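PDB 3BWZ: cellulosomal scaffoldin adaptor protein B from Acetivibrio cellulolyticus, which serves as an adaptor scaffoldin in the cellulosome, this chain being one of its type II cohesin modules, which probably bind dockerin modules as in their family. Local coordinates for residues Asp99-Arg102 and Pro107-Thr110; Leu48-Val51 and Ala57-Lys60; Val136-Asp141 and Gly150-Ser155; Val10-Thr15 and Ile21-Ile26; Ile128-Thr133 and Asp141-Phe146. All coordinates share one frame; numbering follows the deposited sequence. Where two conformers were deposited one is given.

Contact 1. Residues Asp99-Arg102 and Pro107-Thr110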
# COMPACT_ATOMS: atom_id res chain seq x y z
N ASP A 99 -23.68 -1.71 4.53
CA ASP A 99 -24.92 -1.02 4.83
C ASP A 99 -24.70 -0.04 6.00
O ASP A 99 -25.07 1.13 5.95
CB ASP A 99 -26.00 -2.05 5.21
CG ASP A 99 -26.44 -2.97 4.07
OD1 ASP A 99 -26.12 -2.71 2.91
OD2 ASP A 99 -27.14 -3.97 4.37
N ASP A 100 -24.07 -0.54 7.05
CA ASP A 100 -23.81 0.28 8.23
C ASP A 100 -22.84 1.41 7.93
O ASP A 100 -23.01 2.52 8.42
CB ASP A 100 -23.33 -0.59 9.38
CG ASP A 100 -24.43 -1.50 9.92
OD1 ASP A 100 -25.63 -1.19 9.76
OD2 ASP A 100 -24.05 -2.54 10.46
N TYR A 101 -21.82 1.13 7.11
CA TYR A 101 -20.88 2.18 6.72
C TYR A 101 -21.58 3.28 5.94
O TYR A 101 -21.37 4.47 6.21
CB TYR A 101 -19.74 1.52 5.94
CG TYR A 101 -18.64 2.44 5.43
CD1 TYR A 101 -18.06 3.41 6.23
CD2 TYR A 101 -18.18 2.30 4.15
CE1 TYR A 101 -17.03 4.21 5.75
CE2 TYR A 101 -17.15 3.08 3.66
CZ TYR A 101 -16.57 4.04 4.46
OH TYR A 101 -15.54 4.84 4.01
N ARG A 102 -22.41 2.91 4.98
CA ARG A 102 -23.18 3.93 4.25
C ARG A 102 -24.05 4.76 5.19
O ARG A 102 -24.14 5.99 5.06
CB ARG A 102 -24.07 3.30 3.18
CG ARG A 102 -23.31 2.67 2.07
CD ARG A 102 -24.18 2.34 0.88
NE ARG A 102 -25.27 1.42 1.21
CZ ARG A 102 -25.17 0.10 1.21
NH1 ARG A 102 -24.04 -0.50 0.90
NH2 ARG A 102 -26.24 -0.64 1.50
N PRO A 107 -17.87 9.01 4.71
CA PRO A 107 -16.95 8.14 3.97
C PRO A 107 -15.48 8.56 4.13
O PRO A 107 -15.15 9.75 4.19
CB PRO A 107 -17.40 8.30 2.51
CG PRO A 107 -18.08 9.61 2.46
CD PRO A 107 -18.77 9.75 3.81
N GLU A 108 -14.63 7.56 4.23
CA GLU A 108 -13.19 7.72 4.38
C GLU A 108 -12.51 7.90 3.03
O GLU A 108 -11.94 6.96 2.49
CB GLU A 108 -12.64 6.46 5.00
CG GLU A 108 -13.18 6.18 6.33
CD GLU A 108 -12.73 4.85 6.84
OE1 GLU A 108 -12.00 4.11 6.13
OE2 GLU A 108 -13.10 4.53 7.97
N GLN A 109 -12.57 9.11 2.48
CA GLN A 109 -12.15 9.39 1.11
C GLN A 109 -10.69 9.76 0.99
O GLN A 109 -10.13 9.69 -0.12
CB GLN A 109 -13.03 10.50 0.51
CG GLN A 109 -14.51 10.13 0.61
CD GLN A 109 -15.41 11.01 -0.21
OE1 GLN A 109 -15.07 12.15 -0.60
NE2 GLN A 109 -16.56 10.50 -0.50
N THR A 110 -10.08 10.17 2.10
CA THR A 110 -8.71 10.65 2.11
C THR A 110 -8.04 10.11 3.36
O THR A 110 -8.53 10.30 4.47
CB THR A 110 -8.66 12.18 2.12
OG1 THR A 110 -9.21 12.64 0.88
CG2 THR A 110 -7.24 12.71 2.26
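Helix 98-104, which carries Tyr101, faces an inverse gamma turn centred on Glu108, and Tyr101 meets Glu108 across the two. The turn lies in the loop that leads to strand 111-120. It is closed by a weak bond from Gln109 N to Pro107 O. The contact thus ties the short helix of this cohesin module to the loop that follows it. One side chain does the spanning. Tyr101 has CG anti to its own N (chi1 -180°), which sends the ring off the helix toward the turn. The hydroxyl then accepts the N-H of Glu108. The OH to Glu108 N distance is 2.9 Å and the bond is almost straight, 174° at the hydrogen. Glu108 N arrives at the edge of the ring, near its plane. Tyr101 OH also hydrogen-bonds Phe34 O. Since a carbonyl can only accept, the hydroxyl proton goes there. The buried hydroxyl is therefore gripped as acceptor and as donor, which fixes the rotation of its proton. Tyr95 and Trp148 meet the same ring edge-to-face. The Glu108 chain crosses the end of the tyrosine with its carboxylate plane turned 67° from the ring. That carboxylate is held by Tyr95 OH and Leu70 N. Glu108 CB comes to 3.5 Å from Tyr101 OH, and Pro107 CA lies 3.6 Å from the same oxygen.

Contact 2. Residues Leu48-Val51 and Ala57-Lys60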
# COMPACT_ATOMS: atom_id res chain seq x y z
N LEU A 48 15.53 -4.25 -0.31
CA LEU A 48 14.61 -3.90 0.77
C LEU A 48 13.94 -5.16 1.30
O LEU A 48 13.67 -6.08 0.52
CB LEU A 48 13.50 -2.96 0.27
CG LEU A 48 13.95 -1.61 -0.29
CD1 LEU A 48 12.71 -0.84 -0.77
CD2 LEU A 48 14.77 -0.78 0.71
N GLN A 49 13.62 -5.15 2.59
CA GLN A 49 12.91 -6.28 3.22
C GLN A 49 11.73 -5.74 4.01
O GLN A 49 11.92 -4.93 4.91
CB GLN A 49 13.83 -7.01 4.18
CG GLN A 49 13.14 -8.15 4.92
CD GLN A 49 14.01 -8.86 5.92
OE1 GLN A 49 13.91 -10.10 6.10
NE2 GLN A 49 14.85 -8.12 6.54
N PRO A 50 10.50 -6.21 3.73
CA PRO A 50 9.35 -5.70 4.48
C PRO A 50 9.36 -6.27 5.90
O PRO A 50 9.57 -7.48 6.11
CB PRO A 50 8.15 -6.20 3.66
CG PRO A 50 8.64 -7.40 2.96
CD PRO A 50 10.08 -7.16 2.68
N VAL A 51 9.11 -5.40 6.87
CA VAL A 51 9.10 -5.70 8.28
C VAL A 51 7.88 -5.06 8.92
O VAL A 51 7.40 -4.02 8.48
CB VAL A 51 10.38 -5.21 8.99
CG1 VAL A 51 11.60 -5.95 8.42
CG2 VAL A 51 10.54 -3.69 8.90
N ALA A 57 10.32 -9.57 10.27
CA ALA A 57 10.16 -9.78 8.84
C ALA A 57 8.76 -10.27 8.51
O ALA A 57 8.23 -11.17 9.15
CB ALA A 57 11.17 -10.77 8.33
N TYR A 58 8.18 -9.73 7.45
CA TYR A 58 6.95 -10.31 6.91
C TYR A 58 7.21 -11.74 6.52
O TYR A 58 8.26 -12.05 5.97
CB TYR A 58 6.50 -9.60 5.63
CG TYR A 58 5.78 -8.28 5.78
CD1 TYR A 58 5.98 -7.43 6.87
CD2 TYR A 58 4.92 -7.84 4.78
CE1 TYR A 58 5.34 -6.21 6.96
CE2 TYR A 58 4.27 -6.63 4.86
CZ TYR A 58 4.50 -5.81 5.94
OH TYR A 58 3.87 -4.57 5.98
N THR A 59 6.19 -12.58 6.73
CA THR A 59 6.12 -13.91 6.14
C THR A 59 5.30 -13.82 4.84
O THR A 59 4.88 -12.74 4.43
CB THR A 59 5.41 -14.89 7.07
OG1 THR A 59 4.02 -14.54 7.08
CG2 THR A 59 6.01 -14.86 8.47
N LYS A 60 5.04 -14.96 4.23
CA LYS A 60 4.20 -15.04 3.05
C LYS A 60 2.75 -14.63 3.30
O LYS A 60 2.01 -14.50 2.35
CB LYS A 60 4.26 -16.45 2.46
CG LYS A 60 5.60 -16.88 1.89
CD LYS A 60 5.55 -18.36 1.50
CE LYS A 60 6.90 -19.00 1.45
NZ LYS A 60 6.78 -20.48 1.45
O HOH W 1 10.06 -10.07 4.86
O HOH W 2 5.04 -2.88 7.77
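Gln49 runs its extended side chain past Ala57, so that its terminal amide borders the Ala57 methyl. Its backbone pairs with Lys119 of strand 111-120. Pro50 comes next and meets Tyr58 both by its ring and by its carbonyl. Its CB sits over one face of the Tyr58 ring, 3.8 Å from the ring centroid and 14° off the normal, a CH-pi contact. Pro50 O accepts the N-H of Tyr58 at 3.0 Å from Tyr58 N. The bond is nearly straight, but the donor stands tilted from the carbonyl plane. A water also donates to Pro50 O and, at 2.9 Å, to Tyr58 O. Val51 forms a single beta bridge with Ala57, and its CG1 packs 4.1 Å from Ala57 CA. Val51 O lies 3.4 Å from Tyr58 CE1. A second water donates to Val51 O and lies 2.7 Å from Tyr58 OH, with which it shares a hydrogen bond. The ring thus has proline over one face and a water at its hydroxyl. Val116 and Pro64 also touch it. This is an isolated beta bridge with a proline-tyrosine CH-pi contact, here folding the loop after strand 48-51 back onto that strand in the cohesin beta sandwich.

Contact 3. Residues Val136-Asp141 and Gly150-Ser155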
# COMPACT_ATOMS: atom_id res chain seq x y z
N VAL A 136 -4.89 -10.27 -10.74
CA VAL A 136 -5.81 -9.17 -10.52
C VAL A 136 -6.15 -8.52 -11.87
O VAL A 136 -5.67 -7.43 -12.21
CB VAL A 136 -5.25 -8.13 -9.51
CG1 VAL A 136 -6.38 -7.21 -9.10
CG2 VAL A 136 -4.70 -8.82 -8.26
N PRO A 137 -6.99 -9.20 -12.66
CA PRO A 137 -7.32 -8.70 -13.99
C PRO A 137 -7.96 -7.31 -14.03
O PRO A 137 -7.89 -6.67 -15.07
CB PRO A 137 -8.28 -9.74 -14.56
CG PRO A 137 -8.23 -10.88 -13.69
CD PRO A 137 -7.56 -10.54 -12.43
N ASN A 138 -8.61 -6.86 -12.94
CA ASN A 138 -9.20 -5.54 -12.85
C ASN A 138 -8.33 -4.45 -12.35
O ASN A 138 -8.80 -3.33 -12.21
CB ASN A 138 -10.42 -5.56 -11.88
CG ASN A 138 -11.54 -6.37 -12.39
OD1 ASN A 138 -11.96 -6.19 -13.58
ND2 ASN A 138 -12.03 -7.24 -11.61
N ALA A 139 -7.06 -4.73 -12.08
CA ALA A 139 -6.21 -3.71 -11.53
C ALA A 139 -5.99 -2.57 -12.52
O ALA A 139 -5.83 -2.78 -13.71
CB ALA A 139 -4.87 -4.30 -11.11
N ILE A 140 -5.88 -1.38 -11.96
CA ILE A 140 -5.38 -0.19 -12.65
C ILE A 140 -4.01 0.07 -12.04
O ILE A 140 -3.90 0.52 -10.88
CB ILE A 140 -6.32 1.01 -12.48
CG1 ILE A 140 -7.70 0.72 -13.10
CG2 ILE A 140 -5.70 2.27 -13.05
CD1 ILE A 140 -8.75 1.77 -12.80
N ASP A 141 -2.96 -0.29 -12.77
CA ASP A 141 -1.59 -0.18 -12.27
C ASP A 141 -1.48 -0.76 -10.90
O ASP A 141 -0.93 -0.15 -9.97
CB ASP A 141 -1.08 1.24 -12.30
CG ASP A 141 -0.91 1.76 -13.72
OD1 ASP A 141 -1.03 0.98 -14.70
OD2 ASP A 141 -0.70 2.98 -13.85
N GLY A 150 -19.84 -1.75 -2.67
CA GLY A 150 -19.10 -2.96 -3.00
C GLY A 150 -18.63 -3.02 -4.45
O GLY A 150 -18.09 -4.04 -4.89
N ASP A 151 -18.84 -1.94 -5.20
CA ASP A 151 -18.44 -1.89 -6.59
C ASP A 151 -17.04 -1.35 -6.73
O ASP A 151 -16.59 -0.53 -5.96
CB ASP A 151 -19.39 -1.01 -7.39
CG ASP A 151 -20.81 -1.53 -7.38
OD1 ASP A 151 -20.99 -2.77 -7.49
OD2 ASP A 151 -21.75 -0.72 -7.24
N ARG A 152 -16.35 -1.79 -7.77
CA ARG A 152 -15.06 -1.23 -8.11
C ARG A 152 -15.22 0.19 -8.60
O ARG A 152 -16.17 0.53 -9.33
CB ARG A 152 -14.35 -2.05 -9.18
CG ARG A 152 -13.86 -3.37 -8.65
CD ARG A 152 -13.06 -4.17 -9.68
NE ARG A 152 -13.92 -4.43 -10.81
CZ ARG A 152 -14.01 -3.74 -11.93
NH1 ARG A 152 -13.19 -2.74 -12.26
NH2 ARG A 152 -14.94 -4.12 -12.78
N ILE A 153 -14.28 1.03 -8.21
CA ILE A 153 -14.15 2.38 -8.73
C ILE A 153 -13.23 2.26 -9.92
O ILE A 153 -12.02 2.08 -9.77
CB ILE A 153 -13.60 3.29 -7.64
CG1 ILE A 153 -14.58 3.34 -6.46
CG2 ILE A 153 -13.32 4.70 -8.19
CD1 ILE A 153 -14.05 4.02 -5.22
N GLN A 154 -13.84 2.26 -11.10
CA GLN A 154 -13.22 1.80 -12.36
C GLN A 154 -12.49 2.90 -13.10
O GLN A 154 -11.83 2.63 -14.09
CB GLN A 154 -14.32 1.19 -13.28
CG GLN A 154 -14.34 1.43 -14.84
CD GLN A 154 -15.15 2.64 -15.27
OE1 GLN A 154 -15.43 2.81 -16.45
NE2 GLN A 154 -15.55 3.48 -14.30
N SER A 155 -12.59 4.14 -12.62
CA SER A 155 -12.08 5.27 -13.37
C SER A 155 -11.91 6.49 -12.50
O SER A 155 -12.43 6.55 -11.39
CB SER A 155 -13.05 5.66 -14.47
OG SER A 155 -14.15 6.37 -13.90
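The loops that carry Asn138 and Arg152 lie side by side without pairing. Neither is regular helix or strand, no hydrogen bond joins them, and their closest CA atoms, Ile140 and Gln154, are 8.1 Å apart. Residues 136-139 form a type I beta turn, closed by a bond from Ala139 N to Val136 O. Asn138 points from this turn toward the other loop. Its amide stacks flat on the Arg152 guanidinium, with the two planes only 6° apart. Asn138 OD1 lies over the centre of the guanidinium, 3.6 Å above its plane, and Asn138 CG is 3.5 Å from Arg152 NE. The Arg152 chain bends at chi3 (-61°), which turns the guanidinium across the asparagine chain at about a right angle and lays its face against the amide. Asn138 ND2 and Arg152 NE are also close, but both are donors, so they form no bond. The pair is held by the stack, in which the partly negative amide oxygen over the cationic group is probably favourable. Farther along, Ile140 points toward the second loop and sets its CD1 3.4 Å from Gln154 O. This is a surface contact. Asn138, Ile140, Arg152 and Gln154 also touch crystal neighbours, so lattice packing may influence these positions. Strand 143-147 separates the two loops in sequence and gives them a common floor. Val136 and Arg152 both rest on its Val144, Arg152 also touches Phe146, and Ile153 pairs by backbone with Leu145. Ile140 packs on Tyr157, just before strand 158-165.

Contact 4. Residues Val10-Thr15 and Ile21-Ile26. With EDO (1,2-ethanediol), chain F.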
# COMPACT_ATOMS: atom_id res chain seq x y z
N VAL A 10 3.92 6.87 -0.63
CA VAL A 10 4.62 7.99 -0.04
C VAL A 10 5.66 7.48 0.95
O VAL A 10 5.30 6.77 1.87
CB VAL A 10 3.60 8.98 0.67
CG1 VAL A 10 4.31 10.16 1.32
CG2 VAL A 10 2.56 9.47 -0.35
N LEU A 11 6.92 7.85 0.80
CA LEU A 11 7.95 7.45 1.76
C LEU A 11 8.25 8.55 2.76
O LEU A 11 8.19 9.74 2.44
CB LEU A 11 9.26 7.11 1.04
CG LEU A 11 9.12 6.11 -0.10
CD1 LEU A 11 10.51 5.76 -0.66
CD2 LEU A 11 8.35 4.89 0.29
N ASP A 12 8.61 8.17 3.97
CA ASP A 12 9.03 9.14 4.96
C ASP A 12 10.45 9.65 4.78
O ASP A 12 10.84 10.60 5.45
CB ASP A 12 8.82 8.61 6.39
CG ASP A 12 9.73 7.45 6.74
OD1 ASP A 12 10.12 6.67 5.86
OD2 ASP A 12 9.98 7.30 7.97
N LYS A 13 11.24 8.98 3.96
CA LYS A 13 12.63 9.27 3.73
C LYS A 13 12.91 9.26 2.21
O LYS A 13 12.31 8.50 1.47
CB LYS A 13 13.50 8.19 4.40
CG LYS A 13 13.45 8.20 5.89
CD LYS A 13 14.18 7.02 6.49
CE LYS A 13 14.12 7.05 8.03
NZ LYS A 13 14.79 5.94 8.71
N THR A 14 13.79 10.15 1.77
CA THR A 14 14.33 10.14 0.42
C THR A 14 15.61 9.38 0.29
O THR A 14 15.96 8.85 -0.79
CB THR A 14 14.51 11.62 -0.17
OG1 THR A 14 15.46 12.37 0.64
CG2 THR A 14 13.21 12.35 -0.29
N THR A 15 16.34 9.39 1.39
CA THR A 15 17.63 8.76 1.48
C THR A 15 17.62 7.96 2.79
O THR A 15 17.02 8.39 3.77
CB THR A 15 18.67 9.82 1.35
OG1 THR A 15 18.47 10.50 0.10
CG2 THR A 15 19.97 9.18 1.30
N ILE A 21 14.97 1.89 8.57
CA ILE A 21 13.61 1.57 8.16
C ILE A 21 13.05 2.73 7.34
O ILE A 21 13.09 3.89 7.77
CB ILE A 21 12.71 1.30 9.39
CG1 ILE A 21 13.32 0.20 10.26
CG2 ILE A 21 11.30 0.94 8.94
CD1 ILE A 21 13.65 -1.09 9.56
N VAL A 22 12.51 2.39 6.18
CA VAL A 22 11.80 3.33 5.33
C VAL A 22 10.33 2.96 5.39
O VAL A 22 9.95 1.80 5.15
CB VAL A 22 12.31 3.22 3.87
CG1 VAL A 22 11.46 4.09 2.93
CG2 VAL A 22 13.79 3.57 3.77
N THR A 23 9.48 3.93 5.74
CA THR A 23 8.06 3.67 5.89
C THR A 23 7.34 4.14 4.65
O THR A 23 7.35 5.34 4.33
CB THR A 23 7.53 4.35 7.15
OG1 THR A 23 8.23 3.85 8.30
CG2 THR A 23 6.05 4.09 7.35
N ALA A 24 6.69 3.20 3.97
CA ALA A 24 5.89 3.50 2.79
C ALA A 24 4.42 3.57 3.22
O ALA A 24 3.80 2.57 3.58
CB ALA A 24 6.09 2.42 1.73
N SER A 25 3.86 4.76 3.14
CA SER A 25 2.45 4.98 3.42
C SER A 25 1.67 5.00 2.13
O SER A 25 2.03 5.68 1.17
CB SER A 25 2.27 6.33 4.13
OG SER A 25 2.90 6.31 5.39
N ILE A 26 0.60 4.21 2.08
CA ILE A 26 -0.26 4.12 0.92
C ILE A 26 -1.42 5.07 1.15
O ILE A 26 -2.30 4.81 1.97
CB ILE A 26 -0.76 2.70 0.66
CG1 ILE A 26 0.39 1.70 0.48
CG2 ILE A 26 -1.65 2.72 -0.58
CD1 ILE A 26 -0.01 0.31 0.65
C1 EDO F . 14.08 15.37 1.98
O1 EDO F . 14.46 14.10 2.53
C2 EDO F . 14.42 16.50 2.93
O2 EDO F . 13.62 16.55 4.10
O HOH W 3 10.71 4.91 8.78
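Val10 and Ser25 form an antiparallel hydrogen-bonded pair in the hairpin of strands 6-11 and 21-29. Val10 N reaches Ser25 O at 2.9 Å, and Ser25 N returns to Val10 O. Leu11 and Ala24 are the next, non-hydrogen-bonded pair. Leu11 CD2 packs 3.6 Å from Ala24 CB, and its CD1 meets Val22 CG1. Asp12 can be followed outward. Its N still donates to Thr23 O at 3.1 Å. CB borders that same oxygen. CG sits between the backbone N and carbonyl carbon (chi1 67°), which brings the carboxylate back over Thr23. OD1 accepts Thr23 N at 2.8 Å, with the donor 45° out of the carboxylate plane. OD2 accepts from a water at 2.6 Å. That water also donates to Ile21 O and accepts from Thr23 OG1, which is bonded to Lys117 NZ as well. The Lys13 chain is extended, and its NZ bonds Ile21 O at 2.8 Å. It also makes a salt bridge with Glu20. On the far side, Thr14 OG1 shares a hydrogen bond with 1,2-ethanediol, probably from the crystallisation liquor. In effect the Asp12 carboxylate replaces a main-chain carbonyl as partner for Thr23 N. The backbone pairing therefore passes into side-chain and water bonds, and the hairpin stays joined past the end of strand 6-11.

Contact 5. Residues Ile128-Thr133 and Asp141-Phe146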
# COMPACT_ATOMS: atom_id res chain seq x y z
N ILE A 128 9.77 1.26 -5.11
CA ILE A 128 8.64 0.55 -4.53
C ILE A 128 7.46 0.94 -5.43
O ILE A 128 7.10 2.11 -5.53
CB ILE A 128 8.40 0.96 -3.05
CG1 ILE A 128 9.64 0.62 -2.19
CG2 ILE A 128 7.17 0.26 -2.49
CD1 ILE A 128 9.69 1.44 -0.91
N SER A 129 6.86 -0.05 -6.08
CA SER A 129 5.87 0.21 -7.10
C SER A 129 4.56 -0.52 -6.82
O SER A 129 4.50 -1.41 -5.97
CB SER A 129 6.33 -0.26 -8.46
OG SER A 129 6.80 -1.55 -8.44
N PHE A 130 3.52 -0.11 -7.55
CA PHE A 130 2.36 -0.97 -7.74
C PHE A 130 2.48 -1.52 -9.14
O PHE A 130 2.92 -0.82 -10.04
CB PHE A 130 1.06 -0.20 -7.70
CG PHE A 130 0.70 0.36 -6.36
CD1 PHE A 130 0.29 1.67 -6.23
CD2 PHE A 130 0.61 -0.47 -5.26
CE1 PHE A 130 -0.13 2.18 -5.03
CE2 PHE A 130 0.21 0.04 -4.03
CZ PHE A 130 -0.17 1.38 -3.93
N GLU A 131 2.09 -2.78 -9.35
CA GLU A 131 2.26 -3.45 -10.66
C GLU A 131 1.02 -4.27 -11.00
O GLU A 131 0.48 -4.94 -10.13
CB GLU A 131 3.49 -4.37 -10.62
CG GLU A 131 4.82 -3.60 -10.62
CD GLU A 131 5.99 -4.42 -11.17
OE1 GLU A 131 6.89 -3.83 -11.80
OE2 GLU A 131 6.01 -5.66 -10.98
N ASP A 132 0.64 -4.27 -12.27
CA ASP A 132 -0.35 -5.20 -12.76
C ASP A 132 0.15 -6.66 -12.58
O ASP A 132 1.35 -6.92 -12.41
CB ASP A 132 -0.75 -4.87 -14.19
CG ASP A 132 -1.67 -3.66 -14.32
OD1 ASP A 132 -2.23 -3.15 -13.33
OD2 ASP A 132 -1.86 -3.27 -15.49
N THR A 133 -0.79 -7.60 -12.53
CA THR A 133 -0.51 -8.97 -12.21
C THR A 133 -1.63 -9.85 -12.75
O THR A 133 -2.81 -9.45 -12.78
CB THR A 133 -0.42 -9.16 -10.69
OG1 THR A 133 -0.54 -10.55 -10.37
CG2 THR A 133 -1.51 -8.37 -9.93
N ASP A 141 -2.96 -0.29 -12.77
CA ASP A 141 -1.59 -0.18 -12.27
C ASP A 141 -1.48 -0.76 -10.90
O ASP A 141 -0.93 -0.15 -9.97
CB ASP A 141 -1.08 1.24 -12.30
CG ASP A 141 -0.91 1.76 -13.72
OD1 ASP A 141 -1.03 0.98 -14.70
OD2 ASP A 141 -0.70 2.98 -13.85
N GLY A 142 -1.98 -1.97 -10.76
CA GLY A 142 -1.82 -2.69 -9.51
C GLY A 142 -2.78 -2.33 -8.41
O GLY A 142 -2.60 -2.80 -7.29
N THR A 143 -3.81 -1.55 -8.73
CA THR A 143 -4.76 -1.08 -7.73
C THR A 143 -6.20 -1.43 -8.09
O THR A 143 -6.61 -1.27 -9.22
CB THR A 143 -4.63 0.45 -7.48
OG1 THR A 143 -5.20 1.20 -8.56
CG2 THR A 143 -3.18 0.87 -7.25
N VAL A 144 -6.95 -1.85 -7.08
CA VAL A 144 -8.39 -2.01 -7.19
C VAL A 144 -8.97 -1.28 -5.99
O VAL A 144 -8.65 -1.64 -4.85
CB VAL A 144 -8.85 -3.47 -7.20
CG1 VAL A 144 -10.35 -3.53 -7.33
CG2 VAL A 144 -8.21 -4.22 -8.32
N LEU A 145 -9.80 -0.26 -6.24
CA LEU A 145 -10.47 0.47 -5.18
C LEU A 145 -11.95 0.17 -5.23
O LEU A 145 -12.51 0.06 -6.32
CB LEU A 145 -10.22 1.97 -5.34
CG LEU A 145 -8.77 2.43 -5.54
CD1 LEU A 145 -8.72 3.96 -5.63
CD2 LEU A 145 -7.82 1.87 -4.49
N PHE A 146 -12.56 0.05 -4.06
CA PHE A 146 -13.99 -0.25 -3.94
C PHE A 146 -14.73 0.92 -3.32
O PHE A 146 -14.19 1.60 -2.46
CB PHE A 146 -14.22 -1.48 -3.06
CG PHE A 146 -13.58 -2.70 -3.59
CD1 PHE A 146 -12.43 -3.21 -3.02
CD2 PHE A 146 -14.12 -3.37 -4.66
CE1 PHE A 146 -11.83 -4.35 -3.53
CE2 PHE A 146 -13.53 -4.53 -5.17
CZ PHE A 146 -12.39 -4.99 -4.60
O HOH W 4 -3.39 -1.21 -15.49
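Phe130 and Asp132 both hold CG anti to the carbonyl carbon (chi1 -69° and -76°), which turns the phenyl ring toward Thr143 and the carboxylate toward Gly142. The contact lies in the cohesin beta sandwich, where strands 126-130 and 143-147 both pair antiparallel with strand 34-42. They follow one another along that shared neighbour, and Glu131 and Gly142 both pair by backbone with Asn40. Asp141 and Gly142 have positive phi, a pair of left-handed residues that swings the chain into strand 143-147. Gly142 has no side chain, and its CA comes to 3.3 Å from Glu131 O. Asp141 O approaches Phe130 CB at 3.0 Å, a tight fit. The Thr143 methyl then covers the phenylalanine. Its CG2 lies 4.0 Å from the centroid of the Phe130 ring, over one face and displaced toward CD1, a CH-pi contact. The Thr143 hydroxyl turns to Ile140 O and Tyr157 OH instead. Val159 and Met41 add to the packing around the ring. At the exposed end, Asp132 OD1 accepts Gly142 N at 2.8 Å. The donor comes in on the anti side, 25° out of the carboxylate plane. Asp132 OD2 and Asp141 OD1 stand 4.4 Å apart, and the two like charges probably repel weakly. A water lies beside them. It donates to Asp132 OD2 at 2.6 Å and accepts the N-H of Asp141 at 2.9 Å from Asp141 N.

Along the chain the order is contact 4, contact 2, contact 1, and then contacts 5 and 3, whose segments alternate and share Asp141. Contacts 3 and 5 have centres 9 Å apart, and Val136 and Arg152 of contact 3 pack on Val144 of contact 5. Contacts 2, 4 and 5 all reach the sheet system of the sandwich. Leu48 and Leu11 both pack on Ile128, Val51 meets Ile21, and Ile26 meets Phe130. Apolar side chains thus link these three contacts. Contact 1 lies apart at helix 98-104, its centre 31 Å from that of contact 2, on opposite sides of the chain's centre. Contact 1 joins a helix to the following loop, and contact 3 brings two surface loops together.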